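Local coordinates for protein Cif-like 1 (Burkholderia cenocepacia, PDB 7JQY) that probably hydrolyses epoxides, being an octameric Cif-like member of the alpha/beta hydrolase fold family, at residues Gly56-Arg65 with Asp207-Tyr215; Tyr76-Arg84 with Met101-Leu112. The protein carries 1 engineered substitution. All coordinates share one frame; numbering follows the deposited sequence.

Contact 1. Residues Gly56-Arg65 with Asp207-Tyr215; sequences GWPQTWYTWR and DIAVYADAY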
loop_
_atom_site.group_PDB
_atom_site.type_symbol
_atom_site.label_atom_id
_atom_site.label_comp_id
_atom_site.label_asym_id
_atom_site.label_seq_id
_atom_site.Cartn_x
_atom_site.Cartn_y
_atom_site.Cartn_z
ATOM N N GLY B 56 -19.691 -14.502 -20.755
ATOM C CA GLY B 56 -18.610 -15.361 -20.326
ATOM C C GLY B 56 -17.681 -14.659 -19.348
ATOM O O GLY B 56 -18.087 -13.758 -18.602
ATOM N N TRP B 57 -16.421 -15.118 -19.335
ATOM C CA TRP B 57 -15.342 -14.556 -18.529
ATOM C C TRP B 57 -14.410 -13.728 -19.404
ATOM O O TRP B 57 -14.032 -14.173 -20.496
ATOM C CB TRP B 57 -14.531 -15.658 -17.837
ATOM C CG TRP B 57 -13.655 -15.134 -16.735
ATOM C CD1 TRP B 57 -13.943 -15.112 -15.390
ATOM C CD2 TRP B 57 -12.364 -14.527 -16.874
ATOM N NE1 TRP B 57 -12.908 -14.534 -14.694
ATOM C CE2 TRP B 57 -11.930 -14.162 -15.580
ATOM C CE3 TRP B 57 -11.532 -14.247 -17.968
ATOM C CZ2 TRP B 57 -10.702 -13.538 -15.352
ATOM C CZ3 TRP B 57 -10.317 -13.627 -17.741
ATOM C CH2 TRP B 57 -9.914 -13.279 -16.439
ATOM N N PRO B 58 -14.018 -12.515 -18.970
ATOM C CA PRO B 58 -14.438 -11.831 -17.744
ATOM C C PRO B 58 -15.542 -10.828 -18.036
ATOM O O PRO B 58 -15.257 -9.645 -18.196
ATOM C CB PRO B 58 -13.168 -11.109 -17.306
ATOM C CG PRO B 58 -12.440 -10.791 -18.643
ATOM C CD PRO B 58 -13.054 -11.694 -19.722
ATOM N N GLN B 59 -16.786 -11.282 -18.109
ATOM C CA GLN B 59 -17.868 -10.449 -18.601
ATOM C C GLN B 59 -19.044 -10.476 -17.630
ATOM O O GLN B 59 -19.043 -11.188 -16.625
ATOM C CB GLN B 59 -18.310 -10.904 -19.997
ATOM C CG GLN B 59 -17.122 -11.093 -20.963
ATOM C CD GLN B 59 -17.570 -11.411 -22.363
ATOM O OE1 GLN B 59 -18.314 -12.374 -22.593
ATOM N NE2 GLN B 59 -17.143 -10.591 -23.311
ATOM N N THR B 60 -20.031 -9.641 -17.937
ATOM C CA THR B 60 -21.332 -9.619 -17.297
ATOM C C THR B 60 -22.359 -9.487 -18.408
ATOM O O THR B 60 -22.006 -9.482 -19.594
ATOM C CB THR B 60 -21.467 -8.450 -16.312
ATOM O OG1 THR B 60 -21.361 -7.229 -17.047
ATOM C CG2 THR B 60 -20.412 -8.503 -15.214
ATOM N N TRP B 61 -23.627 -9.314 -18.020
ATOM C CA TRP B 61 -24.679 -9.024 -18.993
ATOM C C TRP B 61 -24.315 -7.844 -19.883
ATOM O O TRP B 61 -24.775 -7.758 -21.029
ATOM C CB TRP B 61 -25.999 -8.737 -18.268
ATOM C CG TRP B 61 -26.019 -7.378 -17.629
ATOM C CD1 TRP B 61 -25.693 -7.074 -16.337
ATOM C CD2 TRP B 61 -26.355 -6.131 -18.261
ATOM N NE1 TRP B 61 -25.801 -5.721 -16.128
ATOM C CE2 TRP B 61 -26.213 -5.119 -17.289
ATOM C CE3 TRP B 61 -26.765 -5.775 -19.552
ATOM C CZ2 TRP B 61 -26.465 -3.778 -17.568
ATOM C CZ3 TRP B 61 -27.021 -4.437 -19.824
ATOM C CH2 TRP B 61 -26.864 -3.457 -18.837
ATOM N N TYR B 62 -23.499 -6.917 -19.368
ATOM C CA TYR B 62 -23.203 -5.669 -20.065
ATOM C C TYR B 62 -22.603 -5.902 -21.449
ATOM O O TYR B 62 -22.603 -4.984 -22.277
ATOM C CB TYR B 62 -22.264 -4.827 -19.191
ATOM C CG TYR B 62 -21.858 -3.468 -19.746
ATOM C CD1 TYR B 62 -22.700 -2.365 -19.641
ATOM C CD2 TYR B 62 -20.613 -3.283 -20.348
ATOM C CE1 TYR B 62 -22.316 -1.114 -20.129
ATOM C CE2 TYR B 62 -20.223 -2.044 -20.830
ATOM C CZ TYR B 62 -21.079 -0.962 -20.725
ATOM O OH TYR B 62 -20.690 0.269 -21.212
ATOM N N THR B 63 -22.087 -7.104 -21.722
ATOM C CA THR B 63 -21.497 -7.352 -23.030
ATOM C C THR B 63 -22.537 -7.385 -24.147
ATOM O O THR B 63 -22.178 -7.175 -25.308
ATOM C CB THR B 63 -20.674 -8.649 -23.008
ATOM O OG1 THR B 63 -19.804 -8.668 -24.140
ATOM C CG2 THR B 63 -21.556 -9.884 -23.045
ATOM N N TRP B 64 -23.811 -7.588 -23.823
ATOM C CA TRP B 64 -24.892 -7.643 -24.797
ATOM C C TRP B 64 -25.551 -6.291 -25.023
ATOM O O TRP B 64 -26.624 -6.236 -25.631
ATOM C CB TRP B 64 -25.951 -8.660 -24.358
ATOM C CG TRP B 64 -25.377 -10.017 -24.085
ATOM C CD1 TRP B 64 -25.152 -10.576 -22.872
ATOM C CD2 TRP B 64 -24.939 -10.973 -25.054
ATOM N NE1 TRP B 64 -24.613 -11.826 -23.014
ATOM C CE2 TRP B 64 -24.470 -12.097 -24.348
ATOM C CE3 TRP B 64 -24.897 -10.991 -26.456
ATOM C CZ2 TRP B 64 -23.962 -13.230 -24.991
ATOM C CZ3 TRP B 64 -24.392 -12.123 -27.096
ATOM C CH2 TRP B 64 -23.931 -13.220 -26.364
ATOM N N ARG B 65 -24.930 -5.207 -24.549
ATOM C CA ARG B 65 -25.591 -3.905 -24.534
ATOM C C ARG B 65 -25.989 -3.429 -25.925
ATOM O O ARG B 65 -27.006 -2.736 -26.069
ATOM C CB ARG B 65 -24.682 -2.876 -23.875
ATOM C CG ARG B 65 -23.393 -2.641 -24.622
ATOM C CD ARG B 65 -22.372 -1.975 -23.733
ATOM N NE ARG B 65 -21.096 -1.830 -24.417
ATOM C CZ ARG B 65 -20.166 -2.772 -24.456
ATOM N NH1 ARG B 65 -20.374 -3.936 -23.841
ATOM N NH2 ARG B 65 -19.030 -2.547 -25.117
ATOM N N ASP B 207 -15.409 0.918 -21.260
ATOM C CA ASP B 207 -16.301 -0.233 -21.384
ATOM C C ASP B 207 -15.694 -1.467 -20.723
ATOM O O ASP B 207 -16.374 -2.181 -19.980
ATOM C CB ASP B 207 -16.588 -0.523 -22.859
ATOM C CG ASP B 207 -17.692 0.335 -23.424
ATOM O OD1 ASP B 207 -18.594 0.759 -22.657
ATOM O OD2 ASP B 207 -17.656 0.572 -24.649
ATOM N N ILE B 208 -14.410 -1.741 -20.991
ATOM C CA ILE B 208 -13.767 -2.903 -20.381
ATOM C C ILE B 208 -13.703 -2.746 -18.860
ATOM O O ILE B 208 -13.847 -3.727 -18.119
ATOM C CB ILE B 208 -12.370 -3.130 -20.998
ATOM C CG1 ILE B 208 -12.444 -3.130 -22.533
ATOM C CG2 ILE B 208 -11.778 -4.451 -20.517
ATOM C CD1 ILE B 208 -11.116 -2.885 -23.207
ATOM N N ALA B 209 -13.541 -1.514 -18.371
ATOM C CA ALA B 209 -13.466 -1.285 -16.927
ATOM C C ALA B 209 -14.770 -1.651 -16.222
ATOM O O ALA B 209 -14.760 -1.983 -15.033
ATOM C CB ALA B 209 -13.099 0.172 -16.642
ATOM N N VAL B 210 -15.895 -1.605 -16.933
ATOM C CA VAL B 210 -17.149 -2.061 -16.347
ATOM C C VAL B 210 -17.047 -3.532 -15.965
ATOM O O VAL B 210 -17.458 -3.935 -14.865
ATOM C CB VAL B 210 -18.302 -1.817 -17.332
ATOM C CG1 VAL B 210 -19.591 -2.437 -16.812
ATOM C CG2 VAL B 210 -18.458 -0.327 -17.595
ATOM N N TYR B 211 -16.479 -4.355 -16.856
ATOM C CA TYR B 211 -16.227 -5.754 -16.520
ATOM C C TYR B 211 -15.223 -5.867 -15.379
ATOM O O TYR B 211 -15.455 -6.583 -14.398
ATOM C CB TYR B 211 -15.697 -6.516 -17.736
ATOM C CG TYR B 211 -16.484 -6.398 -19.016
ATOM C CD1 TYR B 211 -17.869 -6.572 -19.038
ATOM C CD2 TYR B 211 -15.827 -6.166 -20.221
ATOM C CE1 TYR B 211 -18.580 -6.480 -20.223
ATOM C CE2 TYR B 211 -16.522 -6.078 -21.410
ATOM C CZ TYR B 211 -17.895 -6.243 -21.414
ATOM O OH TYR B 211 -18.579 -6.149 -22.604
ATOM N N ALA B 212 -14.084 -5.182 -15.504
ATOM C CA ALA B 212 -13.029 -5.318 -14.505
ATOM C C ALA B 212 -13.528 -4.927 -13.115
ATOM O O ALA B 212 -13.178 -5.578 -12.121
ATOM C CB ALA B 212 -11.809 -4.488 -14.912
ATOM N N ASP B 213 -14.338 -3.864 -13.018
ATOM C CA ASP B 213 -14.864 -3.457 -11.710
ATOM C C ASP B 213 -15.827 -4.492 -11.132
ATOM O O ASP B 213 -15.905 -4.653 -9.909
ATOM C CB ASP B 213 -15.520 -2.074 -11.804
ATOM C CG ASP B 213 -14.506 -0.967 -12.129
ATOM O OD1 ASP B 213 -13.280 -1.261 -12.224
ATOM O OD2 ASP B 213 -14.933 0.191 -12.309
ATOM N N ALA B 214 -16.577 -5.197 -11.974
ATOM C CA ALA B 214 -17.423 -6.261 -11.448
ATOM C C ALA B 214 -16.588 -7.369 -10.807
ATOM O O ALA B 214 -16.940 -7.884 -9.740
ATOM C CB ALA B 214 -18.309 -6.820 -12.554
ATOM N N TYR B 215 -15.467 -7.734 -11.433
ATOM C CA TYR B 215 -14.616 -8.811 -10.942
ATOM C C TYR B 215 -13.754 -8.394 -9.760
ATOM O O TYR B 215 -13.175 -9.264 -9.102
ATOM C CB TYR B 215 -13.746 -9.354 -12.110
ATOM C CG TYR B 215 -14.605 -10.215 -13.013
ATOM C CD1 TYR B 215 -14.712 -11.586 -12.800
ATOM C CD2 TYR B 215 -15.388 -9.646 -14.010
ATOM C CE1 TYR B 215 -15.547 -12.369 -13.575
ATOM C CE2 TYR B 215 -16.224 -10.416 -14.789
ATOM C CZ TYR B 215 -16.295 -11.779 -14.570
ATOM O OH TYR B 215 -17.141 -12.555 -15.344
HETATM O O HOH W 1 -20.081 0.460 -25.768
#
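Two tyrosine hydroxyls tie the loop Gly-56-Arg-65 to the helix Asp-207-Tyr-215. Tyr-215 OH donates to Gln-59 O over 2.7 Å, lying in the carbonyl plane on a lone pair, while Tyr-62 OH donates to Asp-207 OD1 at 2.6 Å, on the anti side of the carboxylate and tilted out of its plane. OD1 also accepts from Gly-17 N.

The charged contacts gather at the same carboxylate. Arg-65 NH2 forms a long salt bridge of 3.4 Å to Asp-207 OD2, supplemented by a water that accepts from Arg-65 NE and donates to OD2. Asp-288 OD1 is a second salt-bridge partner of Arg-65 NH2 and a hydrogen-bond partner of Tyr-211 OH.

Most of the remaining packing involves aromatic rings. A trans first torsion (chi1 -179°) carries the Tyr-62 ring between Val-210 CG1 on one face, 3.9 Å from the ring centroid, and the Arg-65 CD methylene on the other; its edge meets the face of Tyr-211 in an offset T-shaped pair, planes at 73°. Pro-58 CB makes a CH-pi contact over the Tyr-215 ring, and Thr-60 CG2 touches Ala-214 CB at 3.8 Å.

The cis peptide before Pro-58 and the sequence His-Gly-Trp-Pro match the HGXP motif of epoxide hydrolases, whose loop borders the oxyanion hole; here it packs against helix 205-215, probably part of the cap, and Trp-57 N bonds to the engineered Ser-123.

Contact 2. Residues Tyr76-Arg84 with Met101-Leu112; sequences YRVVAVDYR and MAGDIRALVHQL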
loop_
_atom_site.group_PDB
_atom_site.type_symbol
_atom_site.label_atom_id
_atom_site.label_comp_id
_atom_site.label_asym_id
_atom_site.label_seq_id
_atom_site.Cartn_x
_atom_site.Cartn_y
_atom_site.Cartn_z
ATOM N N TYR B 76 -38.834 -9.611 -29.392
ATOM C CA TYR B 76 -38.289 -10.641 -28.521
ATOM C C TYR B 76 -38.231 -10.160 -27.075
ATOM O O TYR B 76 -38.037 -8.973 -26.792
ATOM C CB TYR B 76 -36.897 -11.061 -28.995
ATOM C CG TYR B 76 -36.934 -11.833 -30.295
ATOM C CD1 TYR B 76 -37.461 -13.117 -30.346
ATOM C CD2 TYR B 76 -36.464 -11.266 -31.477
ATOM C CE1 TYR B 76 -37.507 -13.826 -31.542
ATOM C CE2 TYR B 76 -36.504 -11.965 -32.676
ATOM C CZ TYR B 76 -37.026 -13.243 -32.702
ATOM O OH TYR B 76 -37.069 -13.939 -33.884
ATOM N N ARG B 77 -38.424 -11.101 -26.156
ATOM C CA ARG B 77 -38.298 -10.834 -24.725
ATOM C C ARG B 77 -36.867 -11.156 -24.307
ATOM O O ARG B 77 -36.523 -12.319 -24.073
ATOM C CB ARG B 77 -39.321 -11.649 -23.941
ATOM C CG ARG B 77 -39.460 -11.257 -22.466
ATOM C CD ARG B 77 -40.454 -12.182 -21.779
ATOM N NE ARG B 77 -40.509 -11.988 -20.336
ATOM C CZ ARG B 77 -41.117 -12.821 -19.500
ATOM N NH1 ARG B 77 -41.719 -13.907 -19.967
ATOM N NH2 ARG B 77 -41.122 -12.573 -18.199
ATOM N N VAL B 78 -36.038 -10.120 -24.179
ATOM C CA VAL B 78 -34.611 -10.312 -23.933
ATOM C C VAL B 78 -34.358 -10.499 -22.444
ATOM O O VAL B 78 -34.871 -9.745 -21.606
ATOM C CB VAL B 78 -33.795 -9.137 -24.490
ATOM C CG1 VAL B 78 -32.313 -9.481 -24.448
ATOM C CG2 VAL B 78 -34.217 -8.827 -25.924
ATOM N N VAL B 79 -33.565 -11.514 -22.112
ATOM C CA VAL B 79 -33.144 -11.796 -20.746
ATOM C C VAL B 79 -31.634 -12.007 -20.777
ATOM O O VAL B 79 -31.161 -13.088 -21.147
ATOM C CB VAL B 79 -33.852 -13.020 -20.159
ATOM C CG1 VAL B 79 -33.332 -13.315 -18.750
ATOM C CG2 VAL B 79 -35.357 -12.804 -20.143
ATOM N N ALA B 80 -30.874 -10.994 -20.359
ATOM C CA ALA B 80 -29.424 -11.092 -20.244
ATOM C C ALA B 80 -29.091 -11.323 -18.780
ATOM O O ALA B 80 -29.380 -10.470 -17.933
ATOM C CB ALA B 80 -28.736 -9.832 -20.770
ATOM N N VAL B 81 -28.511 -12.481 -18.481
ATOM C CA VAL B 81 -28.350 -12.968 -17.115
ATOM C C VAL B 81 -26.892 -12.843 -16.692
ATOM O O VAL B 81 -25.983 -13.188 -17.454
ATOM C CB VAL B 81 -28.823 -14.433 -16.997
ATOM C CG1 VAL B 81 -28.837 -14.879 -15.544
ATOM C CG2 VAL B 81 -30.183 -14.605 -17.641
ATOM N N ASP B 82 -26.671 -12.361 -15.468
ATOM C CA ASP B 82 -25.404 -12.591 -14.780
ATOM C C ASP B 82 -25.465 -13.994 -14.194
ATOM O O ASP B 82 -26.198 -14.222 -13.225
ATOM C CB ASP B 82 -25.176 -11.568 -13.668
ATOM C CG ASP B 82 -24.820 -10.171 -14.188
ATOM O OD1 ASP B 82 -24.306 -10.050 -15.331
ATOM O OD2 ASP B 82 -25.037 -9.194 -13.426
ATOM N N TYR B 83 -24.704 -14.940 -14.755
ATOM C CA TYR B 83 -24.832 -16.299 -14.241
ATOM C C TYR B 83 -24.214 -16.405 -12.846
ATOM O O TYR B 83 -23.622 -15.453 -12.327
ATOM C CB TYR B 83 -24.232 -17.342 -15.201
ATOM C CG TYR B 83 -22.801 -17.189 -15.669
ATOM C CD1 TYR B 83 -21.757 -16.981 -14.784
ATOM C CD2 TYR B 83 -22.492 -17.336 -17.024
ATOM C CE1 TYR B 83 -20.448 -16.868 -15.235
ATOM C CE2 TYR B 83 -21.203 -17.232 -17.484
ATOM C CZ TYR B 83 -20.180 -17.005 -16.592
ATOM O OH TYR B 83 -18.894 -16.899 -17.072
ATOM N N ARG B 84 -24.389 -17.577 -12.229
ATOM C CA ARG B 84 -23.917 -17.824 -10.865
ATOM C C ARG B 84 -22.473 -17.370 -10.694
ATOM O O ARG B 84 -21.590 -17.770 -11.462
ATOM C CB ARG B 84 -24.053 -19.313 -10.510
ATOM C CG ARG B 84 -23.482 -19.684 -9.129
ATOM C CD ARG B 84 -23.518 -21.199 -8.853
ATOM N NE ARG B 84 -24.884 -21.719 -8.872
ATOM C CZ ARG B 84 -25.444 -22.447 -7.907
ATOM N NH1 ARG B 84 -26.697 -22.855 -8.047
ATOM N NH2 ARG B 84 -24.759 -22.784 -6.822
ATOM N N MET B 101 -24.830 -25.043 -13.749
ATOM C CA MET B 101 -25.121 -23.646 -14.045
ATOM C C MET B 101 -26.229 -23.517 -15.077
ATOM O O MET B 101 -26.996 -22.548 -15.043
ATOM C CB MET B 101 -23.854 -22.948 -14.531
ATOM C CG MET B 101 -22.826 -22.809 -13.448
ATOM S SD MET B 101 -21.362 -21.945 -13.997
ATOM C CE MET B 101 -22.060 -20.409 -14.606
ATOM N N ALA B 102 -26.323 -24.469 -16.004
ATOM C CA ALA B 102 -27.461 -24.485 -16.913
ATOM C C ALA B 102 -28.762 -24.672 -16.144
ATOM O O ALA B 102 -29.789 -24.095 -16.513
ATOM C CB ALA B 102 -27.286 -25.570 -17.971
ATOM N N GLY B 103 -28.734 -25.478 -15.075
ATOM C CA GLY B 103 -29.922 -25.653 -14.248
ATOM C C GLY B 103 -30.382 -24.360 -13.598
ATOM O O GLY B 103 -31.583 -24.107 -13.482
ATOM N N ASP B 104 -29.431 -23.522 -13.177
ATOM C CA ASP B 104 -29.783 -22.200 -12.667
ATOM C C ASP B 104 -30.517 -21.393 -13.727
ATOM O O ASP B 104 -31.552 -20.772 -13.454
ATOM C CB ASP B 104 -28.529 -21.450 -12.224
ATOM C CG ASP B 104 -27.795 -22.147 -11.106
ATOM O OD1 ASP B 104 -26.553 -21.997 -11.044
ATOM O OD2 ASP B 104 -28.455 -22.819 -10.281
ATOM N N ILE B 105 -29.999 -21.398 -14.957
ATOM C CA ILE B 105 -30.627 -20.613 -16.010
ATOM C C ILE B 105 -32.023 -21.140 -16.298
ATOM O O ILE B 105 -32.959 -20.367 -16.546
ATOM C CB ILE B 105 -29.750 -20.615 -17.274
ATOM C CG1 ILE B 105 -28.350 -20.121 -16.922
ATOM C CG2 ILE B 105 -30.400 -19.773 -18.357
ATOM C CD1 ILE B 105 -28.366 -18.786 -16.179
ATOM N N ARG B 106 -32.193 -22.459 -16.243
ATOM C CA ARG B 106 -33.507 -23.039 -16.487
ATOM C C ARG B 106 -34.502 -22.658 -15.392
ATOM O O ARG B 106 -35.659 -22.342 -15.684
ATOM C CB ARG B 106 -33.389 -24.554 -16.616
ATOM C CG ARG B 106 -34.698 -25.235 -16.922
ATOM C CD ARG B 106 -34.460 -26.675 -17.282
ATOM N NE ARG B 106 -35.698 -27.361 -17.619
ATOM C CZ ARG B 106 -36.266 -28.276 -16.843
ATOM N NH1 ARG B 106 -35.753 -28.538 -15.646
ATOM N NH2 ARG B 106 -37.391 -28.864 -17.233
ATOM N N ALA B 107 -34.075 -22.686 -14.131
ATOM C CA ALA B 107 -34.988 -22.335 -13.044
ATOM C C ALA B 107 -35.468 -20.894 -13.161
ATOM O O ALA B 107 -36.642 -20.604 -12.911
ATOM C CB ALA B 107 -34.313 -22.564 -11.692
ATOM N N LEU B 108 -34.588 -19.989 -13.599
ATOM C CA LEU B 108 -34.966 -18.589 -13.762
ATOM C C LEU B 108 -35.923 -18.405 -14.936
ATOM O O LEU B 108 -36.866 -17.612 -14.854
ATOM C CB LEU B 108 -33.705 -17.740 -13.967
ATOM C CG LEU B 108 -33.802 -16.247 -14.307
ATOM C CD1 LEU B 108 -32.554 -15.523 -13.813
ATOM C CD2 LEU B 108 -34.002 -15.983 -15.794
ATOM N N VAL B 109 -35.699 -19.129 -16.033
ATOM C CA VAL B 109 -36.621 -19.055 -17.163
ATOM C C VAL B 109 -37.994 -19.571 -16.755
ATOM O O VAL B 109 -39.029 -19.009 -17.136
ATOM C CB VAL B 109 -36.070 -19.850 -18.363
ATOM C CG1 VAL B 109 -37.140 -19.976 -19.439
ATOM C CG2 VAL B 109 -34.804 -19.201 -18.914
ATOM N N HIS B 110 -38.022 -20.657 -15.983
ATOM C CA HIS B 110 -39.294 -21.195 -15.522
ATOM C C HIS B 110 -39.994 -20.231 -14.570
ATOM O O HIS B 110 -41.222 -20.121 -14.601
ATOM C CB HIS B 110 -39.069 -22.564 -14.884
ATOM C CG HIS B 110 -38.712 -23.629 -15.878
ATOM N ND1 HIS B 110 -39.016 -24.960 -15.689
ATOM C CD2 HIS B 110 -38.094 -23.551 -17.084
ATOM C CE1 HIS B 110 -38.591 -25.658 -16.730
ATOM N NE2 HIS B 110 -38.028 -24.827 -17.589
ATOM N N GLN B 111 -39.233 -19.503 -13.747
ATOM C CA GLN B 111 -39.853 -18.526 -12.859
ATOM C C GLN B 111 -40.453 -17.362 -13.631
ATOM O O GLN B 111 -41.405 -16.742 -13.150
ATOM C CB GLN B 111 -38.842 -17.986 -11.849
ATOM C CG GLN B 111 -38.547 -18.892 -10.688
ATOM C CD GLN B 111 -37.854 -18.143 -9.568
ATOM O OE1 GLN B 111 -37.750 -16.914 -9.608
ATOM N NE2 GLN B 111 -37.359 -18.877 -8.573
ATOM N N LEU B 112 -39.953 -17.078 -14.831
ATOM C CA LEU B 112 -40.509 -16.005 -15.638
ATOM C C LEU B 112 -41.676 -16.472 -16.484
ATOM O O LEU B 112 -42.191 -15.693 -17.293
ATOM C CB LEU B 112 -39.426 -15.408 -16.539
ATOM C CG LEU B 112 -38.336 -14.648 -15.788
ATOM C CD1 LEU B 112 -37.315 -14.070 -16.738
ATOM C CD2 LEU B 112 -38.974 -13.551 -14.955
HETATM O O HOH W 2 -25.634 -20.117 -13.359
#
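OD1 of Asp-104 is gripped by Arg-84 NE, 2.8 Å away, and by a water that donates to it. Arg-84 NH1 takes the other oxygen, Asp-104 OD2, also at 2.8 Å, making a side-on, two-pronged salt bridge on the syn sides of the carboxylate, with the guanidinium and carboxylate planes only 13° apart. The same water accepts from Arg-84 N and donates to Met-101 O, which fixes the backbone as well, and Arg-84 NH2 goes on to Gly-94 O.

At the far end of the helix, Arg-77 NH1 donates to Leu-112 O at 3.3 Å, joined by a weak bond from NH2; the partly negative C-terminal end of the helix would be expected to favour the guanidinium.

Between these polar ends the packing is aliphatic. Val-79 CG1 lies 4.0 Å from Leu-108 CD2, and Val-81 CG1 reaches both Ile-105 CD1 and Leu-108 CD1. Beyond them, the bend of Met-101 at chi3 (56°) lays its CE methyl over the Tyr-83 ring, 3.7 Å from the centroid, with SD farther above the same face.

The axes of helix segment 101-111 and strand 77-82 pass 10.7 Å apart; helix 98-111 leads on to parallel strand 117-122, the beta-alpha-beta crossover of the alpha/beta hydrolase core.

How the contacts relate
Along the chain, both segments of contact 2 fall between those of contact 1: 56-65 comes first, then 76-84 and 101-112, and 207-215 last. Their centres are about 18 Å apart. The loop 56-65 follows strand 50-54, the parallel neighbour of strand 77-82 in the central sheet, so this loop and the C-terminal end of strand 77-82 lie side by side. They meet there: Trp-61 N probably bonds to Asp-82 OD1 over 2.9 Å, and Gly-56 C lies 3.4 Å from Tyr-83 OH. Contact 2 builds the helix-on-sheet core, whereas contact 1 joins the core loop to a helix inserted between strands 140-146 and 250-255, consistent with a cap over the probable active site.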